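Local coordinates for protein dihydroorotase (Saccharomyces cerevisiae S288C, PDB 6L0A) that catalyses the reversible, zinc-dependent interconversion of N-carbamoyl-L-aspartate and dihydroorotate, the third step of de novo pyrimidine biosynthesis, at residues 16-24 against 53-64; 157-165 against 178-189. All coordinates share one frame; numbering follows the deposited sequence.

Interaction 1. Residues 16-24 against 53-64; sequences HVREGAMCE and RVIEYKKTLQKL. With ZN (zinc ion), chain K; LMR ((2S)-2-hydroxybutanedioic acid), chain M.
The Tyr57 ring presents its edge to residues 16-24: the carbonyl oxygen of Arg18 lies at that edge, in the ring plane, and so does a water. Val17 CG2 and Glu19 CG approach the ring obliquely. Tyr57 OH donates to Arg18 O at 2.6 Å, and the water donates to this hydroxyl while accepting from Val17 N. With CG anti to the backbone N (chi1 -165°), the tyrosine reaches across from helix 51-64. Glu19 OE1 sits at the edge of the Arg53 guanidinium, 3.4 Å from NH2, in a salt bridge whose hydrogen bond is long and weak; the stronger partner of this NH2 is Pro46 O. Further along, Leu61 CD2 touches both Val17 CG2 at 3.8 Å and Cys23 SG at 3.4 Å.

On the side of residues 16-24 turned from helix 51-64, malate O4B lies over one face of the His16 ring, whose NE2 binds zinc at 2.2 Å. The Arg18 guanidinium meets the malate carboxylate edge-on, NH1 donating to O4B at 2.7 Å and NH2 to O4A at 2.9 Å. Tyr57 holds the carbonyl of a residue whose side chain binds the ligand, a second-shell link that probably helps to position Arg18 for an anionic substrate.

Interaction 2. Residues 157-165 against 178-189; sequences EEAFLPALK and LEHCTSESAIKT. With ZN (zinc ion), chain L.
Glu157 reaches with its extended side chain to the loop at Thr182 and Ser183, CG lying anti to the backbone N (chi1 176°) and the Glu157 and Thr182 side chains crossing obliquely. Its carboxylate is gripped by both hydroxyls and the backbone there. Thr182 N donates to the syn lone pair of Glu157 OE1 at 3.0 Å, while Ser183 OG reaches the anti side of that oxygen, 32° out of the carboxylate plane, at 2.7 Å. Thr182 OG1 comes to Glu157 OE2 from well above the plane, at 2.6 Å; weaker bonds from the amides of Thr182 and Ser183 add to the hold. This buried carboxylate is therefore well supplied with donors, which would probably favour its charged form. Lys234, which donates to Thr182 OG1, would probably add to this effect.

Ser183 is also the N-cap of helix 184-193, its OG accepting from Ala186 N at 3.0 Å, so one hydroxyl ties the glutamate to the start of the helix. One residue on, Glu158 takes a bond from Ser185 OG on the anti side of OE2, 2.6 Å long.

Farther along helix 156-170 the packing is largely apolar. Leu161 and Leu178 cross at about a right angle, their CD2 atoms 4.0 Å apart, whereas Leu161 and Thr189 run past each other in opposite directions. Leu164 CD2 also rests on Leu178 CD2, at 3.9 Å, and Lys165 lays its CE against Thr189 CG2.

The short helical segments run nearly parallel, 22° apart and 9.1 Å between axes. Leu178 ends the barrel strand 175-178, and the loop after it carries His180, which binds a zinc ion through NE2. Phe160 and Leu164 continue onto Leu136 of strand 133-136, while Ile187 packs against helix 236-246.

Overall arrangement
Interaction 1 comes first along the chain and closes before interaction 2 opens. Their centres lie 31 Å apart, on opposite sides of the chain's centre, although their nearest atoms approach to about 7 Å. Both belong to the TIM-barrel architecture of the amidohydrolases: interaction 1 joins helices 20-32 and 51-64, and interaction 2 joins helices 156-170 and 184-193 beside strand 175-178. They converge on the binuclear zinc centre: interaction 1 supplies His16 to one ion, with His14 and Asp258, and interaction 2 supplies His180 to the other, with His137. Lys98, at both metal sites and by similarity carboxylated, links the ions. Each contact thus joins helix packing on the outside of the barrel to a loop carrying a zinc ligand.

Interaction 1. Residues 16-24 against 53-64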
loop_
_atom_site.group_PDB
_atom_site.type_symbol
_atom_site.label_atom_id
_atom_site.label_comp_id
_atom_site.label_asym_id
_atom_site.label_seq_id
_atom_site.Cartn_x
_atom_site.Cartn_y
_atom_site.Cartn_z
ATOM N N HIS C 16 14.874 17.236 -0.361
ATOM C CA HIS C 16 13.962 18.057 0.428
ATOM C C HIS C 16 14.600 18.368 1.776
ATOM O O HIS C 16 14.956 17.444 2.520
ATOM C CB HIS C 16 12.621 17.337 0.650
ATOM C CG HIS C 16 11.848 17.079 -0.609
ATOM N ND1 HIS C 16 10.962 17.993 -1.141
ATOM C CD2 HIS C 16 11.836 16.011 -1.442
ATOM C CE1 HIS C 16 10.442 17.497 -2.253
ATOM N NE2 HIS C 16 10.956 16.295 -2.459
ATOM N N VAL C 17 14.724 19.655 2.113
ATOM C CA VAL C 17 15.216 20.053 3.430
ATOM C C VAL C 17 14.213 20.889 4.210
ATOM O O VAL C 17 14.523 21.313 5.328
ATOM C CB VAL C 17 16.570 20.795 3.357
ATOM C CG1 VAL C 17 17.687 19.857 2.887
ATOM C CG2 VAL C 17 16.456 22.026 2.474
ATOM N N ARG C 18 13.024 21.140 3.665
ATOM C CA ARG C 18 11.925 21.769 4.420
ATOM C C ARG C 18 12.360 23.167 4.891
ATOM O O ARG C 18 13.149 23.851 4.223
ATOM C CB ARG C 18 11.462 20.851 5.555
ATOM C CG ARG C 18 11.304 19.378 5.194
ATOM C CD ARG C 18 10.204 19.169 4.172
ATOM N NE ARG C 18 9.845 17.752 4.105
ATOM C CZ ARG C 18 9.229 17.185 3.074
ATOM N NH1 ARG C 18 8.889 17.910 2.008
ATOM N NH2 ARG C 18 8.961 15.884 3.110
ATOM N N GLU C 19 11.826 23.606 6.040
ATOM C CA GLU C 19 12.108 24.925 6.602
ATOM C C GLU C 19 12.233 24.806 8.121
ATOM O O GLU C 19 12.102 23.718 8.692
ATOM C CB GLU C 19 11.023 25.933 6.205
ATOM C CG GLU C 19 11.072 26.372 4.740
ATOM C CD GLU C 19 10.247 27.622 4.465
ATOM O OE1 GLU C 19 9.028 27.496 4.188
ATOM O OE2 GLU C 19 10.819 28.735 4.523
ATOM N N GLY C 20 12.518 25.933 8.779
ATOM C CA GLY C 20 12.508 25.972 10.240
ATOM C C GLY C 20 13.397 24.933 10.898
ATOM O O GLY C 20 14.502 24.631 10.435
ATOM N N ALA C 21 12.902 24.371 12.004
ATOM C CA ALA C 21 13.702 23.430 12.786
ATOM C C ALA C 21 14.027 22.170 11.999
ATOM O O ALA C 21 15.122 21.612 12.135
ATOM C CB ALA C 21 12.976 23.061 14.085
ATOM N N MET C 22 13.081 21.685 11.188
ATOM C CA MET C 22 13.367 20.506 10.380
ATOM C C MET C 22 14.549 20.769 9.457
ATOM O O MET C 22 15.432 19.918 9.310
ATOM C CB MET C 22 12.128 20.101 9.578
ATOM C CG MET C 22 12.348 18.877 8.694
ATOM S SD MET C 22 12.676 17.400 9.665
ATOM C CE MET C 22 10.987 16.837 10.007
ATOM N N CYS C 23 14.580 21.958 8.851
ATOM C CA CYS C 23 15.678 22.339 7.966
ATOM C C CYS C 23 17.007 22.388 8.710
ATOM O O CYS C 23 18.042 21.982 8.173
ATOM C CB CYS C 23 15.376 23.695 7.333
ATOM S SG CYS C 23 16.547 24.214 6.057
ATOM N N GLU C 24 17.002 22.915 9.932
ATOM C CA GLU C 24 18.226 22.947 10.726
ATOM C C GLU C 24 18.721 21.546 11.045
ATOM O O GLU C 24 19.934 21.312 11.106
ATOM C CB GLU C 24 17.982 23.737 12.012
ATOM C CG GLU C 24 17.526 25.163 11.745
ATOM C CD GLU C 24 17.451 25.998 13.005
ATOM O OE1 GLU C 24 17.723 25.455 14.101
ATOM O OE2 GLU C 24 17.119 27.199 12.894
ATOM N N ARG C 53 12.366 34.872 -2.619
ATOM C CA ARG C 53 12.214 33.691 -1.771
ATOM C C ARG C 53 13.307 32.657 -2.045
ATOM O O ARG C 53 13.874 32.086 -1.108
ATOM C CB ARG C 53 10.830 33.084 -1.992
ATOM C CG ARG C 53 10.431 31.956 -1.055
ATOM C CD ARG C 53 8.913 32.008 -0.823
ATOM N NE ARG C 53 8.340 30.763 -0.298
ATOM C CZ ARG C 53 8.601 30.304 0.918
ATOM N NH1 ARG C 53 9.423 30.977 1.716
ATOM N NH2 ARG C 53 8.053 29.177 1.340
ATOM N N VAL C 54 13.616 32.402 -3.320
ATOM C CA VAL C 54 14.617 31.386 -3.626
ATOM C C VAL C 54 16.011 31.869 -3.259
ATOM O O VAL C 54 16.867 31.063 -2.873
ATOM C CB VAL C 54 14.532 30.960 -5.104
ATOM C CG1 VAL C 54 15.154 32.004 -6.023
ATOM C CG2 VAL C 54 15.206 29.587 -5.305
ATOM N N ILE C 55 16.269 33.178 -3.364
ATOM C CA ILE C 55 17.567 33.709 -2.962
ATOM C C ILE C 55 17.741 33.600 -1.453
ATOM O O ILE C 55 18.775 33.131 -0.966
ATOM C CB ILE C 55 17.729 35.162 -3.445
ATOM C CG1 ILE C 55 17.933 35.201 -4.956
ATOM C CG2 ILE C 55 18.921 35.833 -2.733
ATOM C CD1 ILE C 55 17.820 36.594 -5.546
ATOM N N GLU C 56 16.726 34.020 -0.686
ATOM C CA GLU C 56 16.840 33.953 0.767
ATOM C C GLU C 56 16.859 32.510 1.262
ATOM O O GLU C 56 17.548 32.206 2.241
ATOM C CB GLU C 56 15.710 34.747 1.429
ATOM C CG GLU C 56 15.837 36.261 1.248
ATOM C CD GLU C 56 17.119 36.835 1.868
ATOM O OE1 GLU C 56 17.955 37.392 1.115
ATOM O OE2 GLU C 56 17.286 36.734 3.103
ATOM N N TYR C 57 16.130 31.606 0.595
ATOM C CA TYR C 57 16.195 30.189 0.960
ATOM C C TYR C 57 17.615 29.659 0.807
ATOM O O TYR C 57 18.155 29.031 1.724
ATOM C CB TYR C 57 15.222 29.375 0.100
ATOM C CG TYR C 57 14.909 27.963 0.580
ATOM C CD1 TYR C 57 14.800 27.654 1.935
ATOM C CD2 TYR C 57 14.662 26.953 -0.337
ATOM C CE1 TYR C 57 14.476 26.358 2.354
ATOM C CE2 TYR C 57 14.340 25.675 0.060
ATOM C CZ TYR C 57 14.251 25.374 1.400
ATOM O OH TYR C 57 13.927 24.093 1.763
ATOM N N LYS C 58 18.245 29.913 -0.347
ATOM C CA LYS C 58 19.622 29.446 -0.537
ATOM C C LYS C 58 20.549 30.012 0.532
ATOM O O LYS C 58 21.430 29.303 1.040
ATOM C CB LYS C 58 20.135 29.820 -1.931
ATOM C CG LYS C 58 21.496 29.184 -2.271
ATOM C CD LYS C 58 21.931 29.520 -3.699
ATOM C CE LYS C 58 23.289 28.904 -4.024
ATOM N NZ LYS C 58 23.729 29.195 -5.422
ATOM N N LYS C 59 20.368 31.284 0.890
ATOM C CA LYS C 59 21.228 31.882 1.907
ATOM C C LYS C 59 21.070 31.164 3.242
ATOM O O LYS C 59 22.055 30.920 3.945
ATOM C CB LYS C 59 20.915 33.374 2.042
ATOM C CG LYS C 59 21.431 34.213 0.872
ATOM C CD LYS C 59 22.010 35.562 1.323
ATOM C CE LYS C 59 23.540 35.512 1.440
ATOM N NZ LYS C 59 24.240 35.858 0.165
ATOM N N THR C 60 19.837 30.786 3.583
ATOM C CA THR C 60 19.593 30.043 4.814
ATOM C C THR C 60 20.316 28.709 4.790
ATOM O O THR C 60 20.969 28.323 5.769
ATOM C CB THR C 60 18.087 29.837 5.011
ATOM O OG1 THR C 60 17.462 31.107 5.202
ATOM C CG2 THR C 60 17.807 28.942 6.232
ATOM N N LEU C 61 20.218 27.996 3.667
ATOM C CA LEU C 61 20.848 26.688 3.568
ATOM C C LEU C 61 22.366 26.802 3.622
ATOM O O LEU C 61 23.031 25.989 4.276
ATOM C CB LEU C 61 20.415 25.986 2.280
ATOM C CG LEU C 61 18.923 25.787 2.005
ATOM C CD1 LEU C 61 18.751 24.797 0.847
ATOM C CD2 LEU C 61 18.218 25.287 3.248
ATOM N N GLN C 62 22.934 27.803 2.940
ATOM C CA GLN C 62 24.387 27.945 2.937
ATOM C C GLN C 62 24.925 28.247 4.327
ATOM O O GLN C 62 26.026 27.813 4.668
ATOM C CB GLN C 62 24.825 29.044 1.966
ATOM C CG GLN C 62 24.890 28.598 0.523
ATOM C CD GLN C 62 26.077 27.692 0.212
ATOM O OE1 GLN C 62 26.582 26.940 1.070
ATOM N NE2 GLN C 62 26.515 27.740 -1.034
ATOM N N LYS C 63 24.162 28.982 5.141
ATOM C CA LYS C 63 24.575 29.230 6.518
ATOM C C LYS C 63 24.605 27.937 7.327
ATOM O O LYS C 63 25.528 27.715 8.121
ATOM C CB LYS C 63 23.640 30.252 7.163
ATOM C CG LYS C 63 24.117 30.803 8.497
ATOM C CD LYS C 63 23.171 31.890 8.996
ATOM C CE LYS C 63 23.847 32.800 10.017
ATOM N NZ LYS C 63 24.946 32.095 10.734
ATOM N N LEU C 64 23.616 27.060 7.118
ATOM C CA LEU C 64 23.548 25.814 7.870
ATOM C C LEU C 64 24.596 24.811 7.417
ATOM O O LEU C 64 24.957 23.913 8.185
ATOM C CB LEU C 64 22.155 25.191 7.737
ATOM C CG LEU C 64 20.969 25.993 8.273
ATOM C CD1 LEU C 64 19.663 25.405 7.773
ATOM C CD2 LEU C 64 21.012 25.972 9.785
HETATM ZN ZN ZN K . 10.787 14.985 -4.174
HETATM C C1 LMR M . 7.545 13.533 -3.244
HETATM O O1A LMR M . 8.655 13.640 -3.830
HETATM O O1B LMR M . 6.607 13.041 -3.905
HETATM C C2 LMR M . 7.309 13.987 -1.785
HETATM O O2 LMR M . 6.943 12.969 -0.874
HETATM C C3 LMR M . 8.585 14.471 -1.180
HETATM C C4 LMR M . 8.035 15.360 -0.089
HETATM O O4A LMR M . 7.404 14.897 0.923
HETATM O O4B LMR M . 8.240 16.564 -0.291
HETATM O O HOH W 1 13.544 21.820 0.187
#

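Interaction 2. Residues 157-165 against 178-189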
loop_
_atom_site.group_PDB
_atom_site.type_symbol
_atom_site.label_atom_id
_atom_site.label_comp_id
_atom_site.label_asym_id
_atom_site.label_seq_id
_atom_site.Cartn_x
_atom_site.Cartn_y
_atom_site.Cartn_z
ATOM N N GLU C 157 2.354 6.382 -13.076
ATOM C CA GLU C 157 3.609 6.727 -13.737
ATOM C C GLU C 157 3.594 6.300 -15.206
ATOM O O GLU C 157 3.919 7.094 -16.099
ATOM C CB GLU C 157 4.779 6.076 -12.998
ATOM C CG GLU C 157 6.104 6.304 -13.662
ATOM C CD GLU C 157 7.255 5.794 -12.821
ATOM O OE1 GLU C 157 7.975 4.903 -13.289
ATOM O OE2 GLU C 157 7.434 6.274 -11.686
ATOM N N GLU C 158 3.210 5.051 -15.474
ATOM C CA GLU C 158 3.061 4.601 -16.858
ATOM C C GLU C 158 2.106 5.502 -17.632
ATOM O O GLU C 158 2.367 5.843 -18.796
ATOM C CB GLU C 158 2.569 3.158 -16.878
ATOM C CG GLU C 158 2.491 2.523 -18.250
ATOM C CD GLU C 158 2.054 1.072 -18.152
ATOM O OE1 GLU C 158 0.861 0.787 -18.389
ATOM O OE2 GLU C 158 2.900 0.223 -17.799
ATOM N N ALA C 159 1.006 5.920 -16.994
ATOM C CA ALA C 159 0.029 6.783 -17.655
ATOM C C ALA C 159 0.610 8.149 -18.017
ATOM O O ALA C 159 0.109 8.800 -18.936
ATOM C CB ALA C 159 -1.199 6.969 -16.768
ATOM N N PHE C 160 1.646 8.590 -17.306
ATOM C CA PHE C 160 2.291 9.870 -17.566
ATOM C C PHE C 160 3.244 9.827 -18.756
ATOM O O PHE C 160 3.582 10.886 -19.301
ATOM C CB PHE C 160 3.067 10.309 -16.317
ATOM C CG PHE C 160 3.676 11.678 -16.424
ATOM C CD1 PHE C 160 2.951 12.804 -16.036
ATOM C CD2 PHE C 160 4.974 11.848 -16.896
ATOM C CE1 PHE C 160 3.509 14.073 -16.123
ATOM C CE2 PHE C 160 5.529 13.111 -16.998
ATOM C CZ PHE C 160 4.795 14.225 -16.600
ATOM N N LEU C 161 3.702 8.638 -19.152
ATOM C CA LEU C 161 4.771 8.565 -20.144
ATOM C C LEU C 161 4.421 9.228 -21.477
ATOM O O LEU C 161 5.309 9.881 -22.053
ATOM C CB LEU C 161 5.186 7.100 -20.335
ATOM C CG LEU C 161 5.847 6.459 -19.108
ATOM C CD1 LEU C 161 6.167 4.991 -19.377
ATOM C CD2 LEU C 161 7.107 7.219 -18.722
ATOM N N PRO C 162 3.197 9.134 -22.009
ATOM C CA PRO C 162 2.879 9.938 -23.209
ATOM C C PRO C 162 3.102 11.431 -23.015
ATOM O O PRO C 162 3.580 12.104 -23.941
ATOM C CB PRO C 162 1.401 9.617 -23.465
ATOM C CG PRO C 162 1.207 8.255 -22.883
ATOM C CD PRO C 162 2.098 8.207 -21.665
ATOM N N ALA C 163 2.774 11.968 -21.834
ATOM C CA ALA C 163 3.007 13.388 -21.575
ATOM C C ALA C 163 4.490 13.725 -21.649
ATOM O O ALA C 163 4.871 14.757 -22.216
ATOM C CB ALA C 163 2.441 13.784 -20.210
ATOM N N LEU C 164 5.340 12.869 -21.073
ATOM C CA LEU C 164 6.784 13.066 -21.168
ATOM C C LEU C 164 7.233 13.117 -22.623
ATOM O O LEU C 164 8.016 13.992 -23.018
ATOM C CB LEU C 164 7.518 11.943 -20.433
ATOM C CG LEU C 164 9.040 11.938 -20.554
ATOM C CD1 LEU C 164 9.623 13.248 -19.993
ATOM C CD2 LEU C 164 9.645 10.715 -19.861
ATOM N N LYS C 165 6.762 12.168 -23.434
ATOM C CA LYS C 165 7.217 12.120 -24.820
ATOM C C LYS C 165 6.760 13.356 -25.587
ATOM O O LYS C 165 7.517 13.904 -26.395
ATOM C CB LYS C 165 6.719 10.839 -25.492
ATOM C CG LYS C 165 7.483 9.586 -25.068
ATOM C CD LYS C 165 6.926 8.362 -25.789
ATOM C CE LYS C 165 6.761 7.174 -24.860
ATOM N NZ LYS C 165 6.136 6.016 -25.573
ATOM N N LEU C 178 12.803 12.834 -15.797
ATOM C CA LEU C 178 11.742 12.062 -15.160
ATOM C C LEU C 178 12.263 11.668 -13.783
ATOM O O LEU C 178 13.055 10.735 -13.651
ATOM C CB LEU C 178 11.379 10.851 -16.011
ATOM C CG LEU C 178 10.162 10.032 -15.552
ATOM C CD1 LEU C 178 8.890 10.871 -15.452
ATOM C CD2 LEU C 178 9.948 8.836 -16.469
ATOM N N GLU C 179 11.847 12.410 -12.758
ATOM C CA GLU C 179 12.375 12.210 -11.419
ATOM C C GLU C 179 11.898 10.880 -10.838
ATOM O O GLU C 179 10.835 10.370 -11.190
ATOM C CB GLU C 179 11.947 13.361 -10.501
ATOM C CG GLU C 179 12.481 14.738 -10.922
ATOM C CD GLU C 179 13.980 14.867 -10.716
ATOM O OE1 GLU C 179 14.527 14.090 -9.909
ATOM O OE2 GLU C 179 14.622 15.746 -11.347
ATOM N N HIS C 180 12.703 10.337 -9.923
ATOM C CA HIS C 180 12.421 9.103 -9.184
ATOM C C HIS C 180 11.559 8.092 -9.932
ATOM O O HIS C 180 10.412 7.830 -9.536
ATOM C CB HIS C 180 11.785 9.434 -7.816
ATOM C CG HIS C 180 10.733 10.507 -7.843
ATOM N ND1 HIS C 180 9.664 10.493 -8.714
ATOM C CD2 HIS C 180 10.574 11.608 -7.070
ATOM C CE1 HIS C 180 8.905 11.553 -8.492
ATOM N NE2 HIS C 180 9.434 12.247 -7.499
ATOM N N CYS C 181 12.108 7.507 -11.002
ATOM C CA CYS C 181 11.388 6.472 -11.741
ATOM C C CYS C 181 11.127 5.268 -10.856
ATOM O O CYS C 181 11.983 4.866 -10.052
ATOM C CB CYS C 181 12.167 6.019 -12.975
ATOM S SG CYS C 181 12.156 7.205 -14.315
ATOM N N THR C 182 9.957 4.653 -11.041
ATOM C CA THR C 182 9.611 3.501 -10.229
ATOM C C THR C 182 9.152 2.287 -11.014
ATOM O O THR C 182 8.912 1.250 -10.400
ATOM C CB THR C 182 8.512 3.870 -9.228
ATOM O OG1 THR C 182 7.370 4.350 -9.955
ATOM C CG2 THR C 182 9.008 4.926 -8.276
ATOM N N SER C 183 9.004 2.381 -12.337
ATOM C CA SER C 183 8.399 1.304 -13.109
ATOM C C SER C 183 9.309 0.860 -14.242
ATOM O O SER C 183 10.073 1.655 -14.799
ATOM C CB SER C 183 7.051 1.731 -13.685
ATOM O OG SER C 183 7.218 2.722 -14.681
ATOM N N GLU C 184 9.225 -0.431 -14.575
ATOM C CA GLU C 184 9.918 -0.933 -15.756
ATOM C C GLU C 184 9.493 -0.172 -16.998
ATOM O O GLU C 184 10.320 0.103 -17.881
ATOM C CB GLU C 184 9.657 -2.430 -15.937
ATOM C CG GLU C 184 10.313 -2.970 -17.191
ATOM C CD GLU C 184 10.059 -4.441 -17.424
ATOM O OE1 GLU C 184 8.891 -4.866 -17.324
ATOM O OE2 GLU C 184 11.035 -5.168 -17.698
ATOM N N SER C 185 8.204 0.174 -17.088
ATOM C CA SER C 185 7.721 0.919 -18.243
ATOM C C SER C 185 8.480 2.225 -18.407
ATOM O O SER C 185 8.859 2.594 -19.525
ATOM C CB SER C 185 6.220 1.190 -18.118
ATOM O OG SER C 185 5.486 -0.002 -18.303
ATOM N N ALA C 186 8.709 2.944 -17.301
ATOM C CA ALA C 186 9.432 4.207 -17.392
ATOM C C ALA C 186 10.878 3.986 -17.807
ATOM O O ALA C 186 11.413 4.754 -18.617
ATOM C CB ALA C 186 9.373 4.957 -16.063
ATOM N N ILE C 187 11.531 2.952 -17.259
ATOM C CA ILE C 187 12.919 2.664 -17.628
ATOM C C ILE C 187 13.027 2.420 -19.131
ATOM O O ILE C 187 13.916 2.962 -19.805
ATOM C CB ILE C 187 13.459 1.465 -16.827
ATOM C CG1 ILE C 187 13.563 1.791 -15.333
ATOM C CG2 ILE C 187 14.831 1.042 -17.350
ATOM C CD1 ILE C 187 14.225 3.139 -15.034
ATOM N N LYS C 188 12.122 1.603 -19.679
ATOM C CA LYS C 188 12.131 1.338 -21.117
ATOM C C LYS C 188 11.964 2.619 -21.921
ATOM O O LYS C 188 12.598 2.793 -22.968
ATOM C CB LYS C 188 11.016 0.366 -21.489
ATOM C CG LYS C 188 11.253 -1.065 -21.118
ATOM C CD LYS C 188 10.228 -1.907 -21.861
ATOM C CE LYS C 188 10.106 -3.273 -21.276
ATOM N NZ LYS C 188 9.068 -4.041 -22.015
ATOM N N THR C 189 11.097 3.520 -21.466
ATOM C CA THR C 189 10.871 4.752 -22.213
ATOM C C THR C 189 12.100 5.658 -22.178
ATOM O O THR C 189 12.489 6.215 -23.215
ATOM C CB THR C 189 9.635 5.469 -21.675
ATOM O OG1 THR C 189 8.474 4.718 -22.043
ATOM C CG2 THR C 189 9.516 6.889 -22.259
HETATM ZN ZN ZN L . 8.197 13.268 -6.085
#